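Local structure of PlaB phospholipase (Legionella pneumophila, 6ZTI) at residues 73-77 against 108-113. The protein is an alpha/beta-hydrolase phospholipase, probably a virulence factor, that binds NAD(H), whose binding drives tetramerization and thereby controls its activity. Residues are numbered along the deposited sequence.
Sequences ARAFD and KWMDLY
Two alpha-helices cross steeply here, their local axes 9.0 Å apart at closest approach and inclined at -76°. Helix 69-89, carrying residues 73-77, leads into strand 93-99 of the parallel sheet, and helix 102-114, carrying 108-113, follows it: packing between successive beta-alpha-beta crossover helices of the alpha/beta-hydrolase fold, away from the NAD sites. Ala73 sits at the crossing, its CA 4.7 Å from that of Trp109. Small enough to let the backbones come this close, it directs CB into the other helix, 3.8 Å from Lys108 CG and 3.9 Å from both Trp109 CB and Leu112 CD1. Arg74 leaves sideways; its CG lies 3.6 Å from Tyr113 OH (chi1 m, chi2 -84°), while NH2 hydrogen-bonds to the C-terminal carboxylate (Asp489 O) of the second subunit, which also touches Ala75, Phe76 and Leu112. Phe76, chi1 t, sets its ring edge against the face of Trp109 (chi1 t, chi2 78°) in a T-shaped pair: planes at 86°, 5.0 Å from the Phe76 centroid to that of the five-membered ring, Phe76 CD2 3.7 Å from Trp109 CG. Asp77, also t, accepts a nearly linear hydrogen bond from Trp109 NE1 at OD1 (2.9 Å), and its CB lies 4.0 Å from the Tyr113 ring centroid in a CH-pi contact. Arg81 salt-bridges Asp77 OD2. Held through both pi face and N-H, Trp109 gives the apolar crossing a directional polar bond that fixes the indole's orientation.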
ATOM      1  N   ALA B  73     -14.868  25.706   8.264  1.00  9.86           N
ATOM      2  CA  ALA B  73     -14.619  26.998   8.902  1.00 11.99           C
ATOM      3  C   ALA B  73     -14.867  28.142   7.923  1.00 12.20           C
ATOM      4  O   ALA B  73     -15.450  29.169   8.290  1.00 13.42           O
ATOM      5  CB  ALA B  73     -13.195  27.042   9.449  1.00 14.42           C
ATOM      6  N   ARG B  74     -14.463  27.969   6.661  1.00 10.48           N
ATOM      7  CA  ARG B  74     -14.796  28.958   5.640  1.00 11.68           C
ATOM      8  C   ARG B  74     -16.306  29.098   5.475  1.00 11.55           C
ATOM      9  O   ARG B  74     -16.817  30.205   5.266  1.00 12.03           O
ATOM     10  CB  ARG B  74     -14.172  28.557   4.303  1.00 22.93           C
ATOM     11  CG  ARG B  74     -12.781  29.086   4.019  1.00 34.74           C
ATOM     12  CD  ARG B  74     -12.309  28.600   2.633  1.00 36.04           C
ATOM     13  NE  ARG B  74     -12.923  29.331   1.519  1.00 34.65           N
ATOM     14  CZ  ARG B  74     -12.955  28.908   0.257  1.00 37.03           C
ATOM     15  NH1 ARG B  74     -12.428  27.732  -0.070  1.00 36.80           N
ATOM     16  NH2 ARG B  74     -13.524  29.655  -0.684  1.00 30.98           N
ATOM     17  N   ALA B  75     -17.031  27.977   5.521  1.00 11.64           N
ATOM     18  CA  ALA B  75     -18.473  28.015   5.325  1.00 11.86           C
ATOM     19  C   ALA B  75     -19.199  28.579   6.545  1.00 11.29           C
ATOM     20  O   ALA B  75     -20.258  29.193   6.396  1.00 15.95           O
ATOM     21  CB  ALA B  75     -18.986  26.618   4.976  1.00 11.89           C
ATOM     22  N   PHE B  76     -18.645  28.402   7.748  1.00 13.45           N
ATOM     23  CA  PHE B  76     -19.178  29.087   8.926  1.00 10.18           C
ATOM     24  C   PHE B  76     -19.161  30.598   8.722  1.00 14.14           C
ATOM     25  O   PHE B  76     -20.171  31.282   8.944  1.00 11.68           O
ATOM     26  CB  PHE B  76     -18.384  28.681  10.170  1.00 10.02           C
ATOM     27  CG  PHE B  76     -18.865  29.331  11.435  1.00 12.33           C
ATOM     28  CD1 PHE B  76     -20.084  28.993  11.979  1.00 10.35           C
ATOM     29  CD2 PHE B  76     -18.107  30.283  12.066  1.00 12.22           C
ATOM     30  CE1 PHE B  76     -20.536  29.588  13.135  1.00 11.49           C
ATOM     31  CE2 PHE B  76     -18.556  30.884  13.221  1.00 14.95           C
ATOM     32  CZ  PHE B  76     -19.777  30.538  13.748  1.00 10.25           C
ATOM     33  N   ASP B  77     -18.030  31.137   8.255  1.00 12.05           N
ATOM     34  CA  ASP B  77     -17.954  32.576   8.015  1.00 14.66           C
ATOM     35  C   ASP B  77     -19.050  33.038   7.068  1.00 15.28           C
ATOM     36  O   ASP B  77     -19.668  34.087   7.286  1.00 15.96           O
ATOM     37  CB  ASP B  77     -16.585  32.955   7.449  1.00 11.72           C
ATOM     38  CG  ASP B  77     -16.320  34.444   7.528  1.00 18.24           C
ATOM     39  OD1 ASP B  77     -16.102  34.925   8.652  1.00 18.56           O
ATOM     40  OD2 ASP B  77     -16.333  35.138   6.480  1.00 17.65           O
ATOM     41  N   LYS B 108     -10.510  27.079  14.210  1.00  7.94           N
ATOM     42  CA  LYS B 108      -9.933  27.245  12.882  1.00  8.32           C
ATOM     43  C   LYS B 108     -10.500  28.479  12.187  1.00  9.13           C
ATOM     44  O   LYS B 108      -9.769  29.213  11.507  1.00  9.07           O
ATOM     45  CB  LYS B 108     -10.202  25.985  12.059  1.00  8.59           C
ATOM     46  CG  LYS B 108      -9.703  26.038  10.637  1.00  8.87           C
ATOM     47  CD  LYS B 108      -8.195  26.127  10.528  1.00  9.29           C
ATOM     48  CE  LYS B 108      -7.755  26.092   9.056  1.00 13.42           C
ATOM     49  NZ  LYS B 108      -6.322  26.349   8.888  1.00 21.88           N
ATOM     50  N   TRP B 109     -11.804  28.717  12.337  1.00  8.79           N
ATOM     51  CA  TRP B 109     -12.408  29.928  11.795  1.00 11.73           C
ATOM     52  C   TRP B 109     -11.770  31.181  12.387  1.00 11.98           C
ATOM     53  O   TRP B 109     -11.394  32.105  11.653  1.00 12.29           O
ATOM     54  CB  TRP B 109     -13.913  29.913  12.059  1.00  8.68           C
ATOM     55  CG  TRP B 109     -14.556  31.243  11.810  1.00  9.18           C
ATOM     56  CD1 TRP B 109     -14.875  31.789  10.603  1.00 10.47           C
ATOM     57  CD2 TRP B 109     -14.944  32.202  12.799  1.00 11.86           C
ATOM     58  NE1 TRP B 109     -15.436  33.032  10.779  1.00 13.16           N
ATOM     59  CE2 TRP B 109     -15.490  33.310  12.118  1.00 11.65           C
ATOM     60  CE3 TRP B 109     -14.876  32.236  14.189  1.00 14.12           C
ATOM     61  CZ2 TRP B 109     -15.966  34.433  12.783  1.00 14.05           C
ATOM     62  CZ3 TRP B 109     -15.356  33.350  14.851  1.00 18.10           C
ATOM     63  CH2 TRP B 109     -15.894  34.431  14.151  1.00 18.89           C
ATOM     64  N   MET B 110     -11.641  31.231  13.720  1.00  9.02           N
ATOM     65  CA  MET B 110     -10.922  32.330  14.354  1.00 12.12           C
ATOM     66  C   MET B 110      -9.526  32.484  13.757  1.00 10.30           C
ATOM     67  O   MET B 110      -9.071  33.600  13.495  1.00 10.26           O
ATOM     68  CB  MET B 110     -10.820  32.098  15.868  1.00  9.37           C
ATOM     69  CG  MET B 110     -12.139  32.197  16.609  1.00 15.85           C
ATOM     70  SD  MET B 110     -12.077  31.622  18.321  1.00 14.14           S
ATOM     71  CE  MET B 110     -10.912  32.822  18.984  1.00 21.09           C
ATOM     72  N   ASP B 111      -8.844  31.367  13.505  1.00 10.12           N
ATOM     73  CA  ASP B 111      -7.471  31.438  13.013  1.00  9.90           C
ATOM     74  C   ASP B 111      -7.445  31.925  11.570  1.00 11.94           C
ATOM     75  O   ASP B 111      -6.571  32.709  11.191  1.00 11.07           O
ATOM     76  CB  ASP B 111      -6.806  30.062  13.156  1.00  9.67           C
ATOM     77  CG  ASP B 111      -5.285  30.122  13.115  1.00 17.69           C
ATOM     78  OD1 ASP B 111      -4.678  30.695  14.038  1.00 10.85           O
ATOM     79  OD2 ASP B 111      -4.692  29.560  12.169  1.00 13.59           O
ATOM     80  N   LEU B 112      -8.413  31.500  10.758  1.00 10.24           N
ATOM     81  CA  LEU B 112      -8.405  31.881   9.347  1.00 16.96           C
ATOM     82  C   LEU B 112      -8.712  33.364   9.165  1.00 11.44           C
ATOM     83  O   LEU B 112      -8.156  34.010   8.272  1.00 12.23           O
ATOM     84  CB  LEU B 112      -9.414  31.036   8.566  1.00 15.73           C
ATOM     85  CG  LEU B 112      -9.008  29.604   8.204  1.00 17.24           C
ATOM     86  CD1 LEU B 112     -10.207  28.865   7.670  1.00 21.68           C
ATOM     87  CD2 LEU B 112      -7.865  29.568   7.176  1.00 17.34           C
ATOM     88  N   TYR B 113      -9.595  33.923   9.997  1.00 11.87           N
ATOM     89  CA  TYR B 113     -10.133  35.262   9.768  1.00 14.34           C
ATOM     90  C   TYR B 113      -9.693  36.310  10.781  1.00 13.87           C
ATOM     91  O   TYR B 113      -9.806  37.498  10.480  1.00 15.09           O
ATOM     92  CB  TYR B 113     -11.673  35.218   9.745  1.00 13.29           C
ATOM     93  CG  TYR B 113     -12.211  34.455   8.562  1.00 19.56           C
ATOM     94  CD1 TYR B 113     -12.368  35.076   7.328  1.00 15.06           C
ATOM     95  CD2 TYR B 113     -12.539  33.109   8.667  1.00 14.94           C
ATOM     96  CE1 TYR B 113     -12.847  34.375   6.229  1.00 16.60           C
ATOM     97  CE2 TYR B 113     -13.015  32.402   7.579  1.00 19.43           C
ATOM     98  CZ  TYR B 113     -13.168  33.043   6.360  1.00 16.28           C
ATOM     99  OH  TYR B 113     -13.632  32.333   5.272  1.00 17.23           O
TER
HETATM  100  O   HOH W   1     -14.756  34.538   3.538  1.00 37.83           O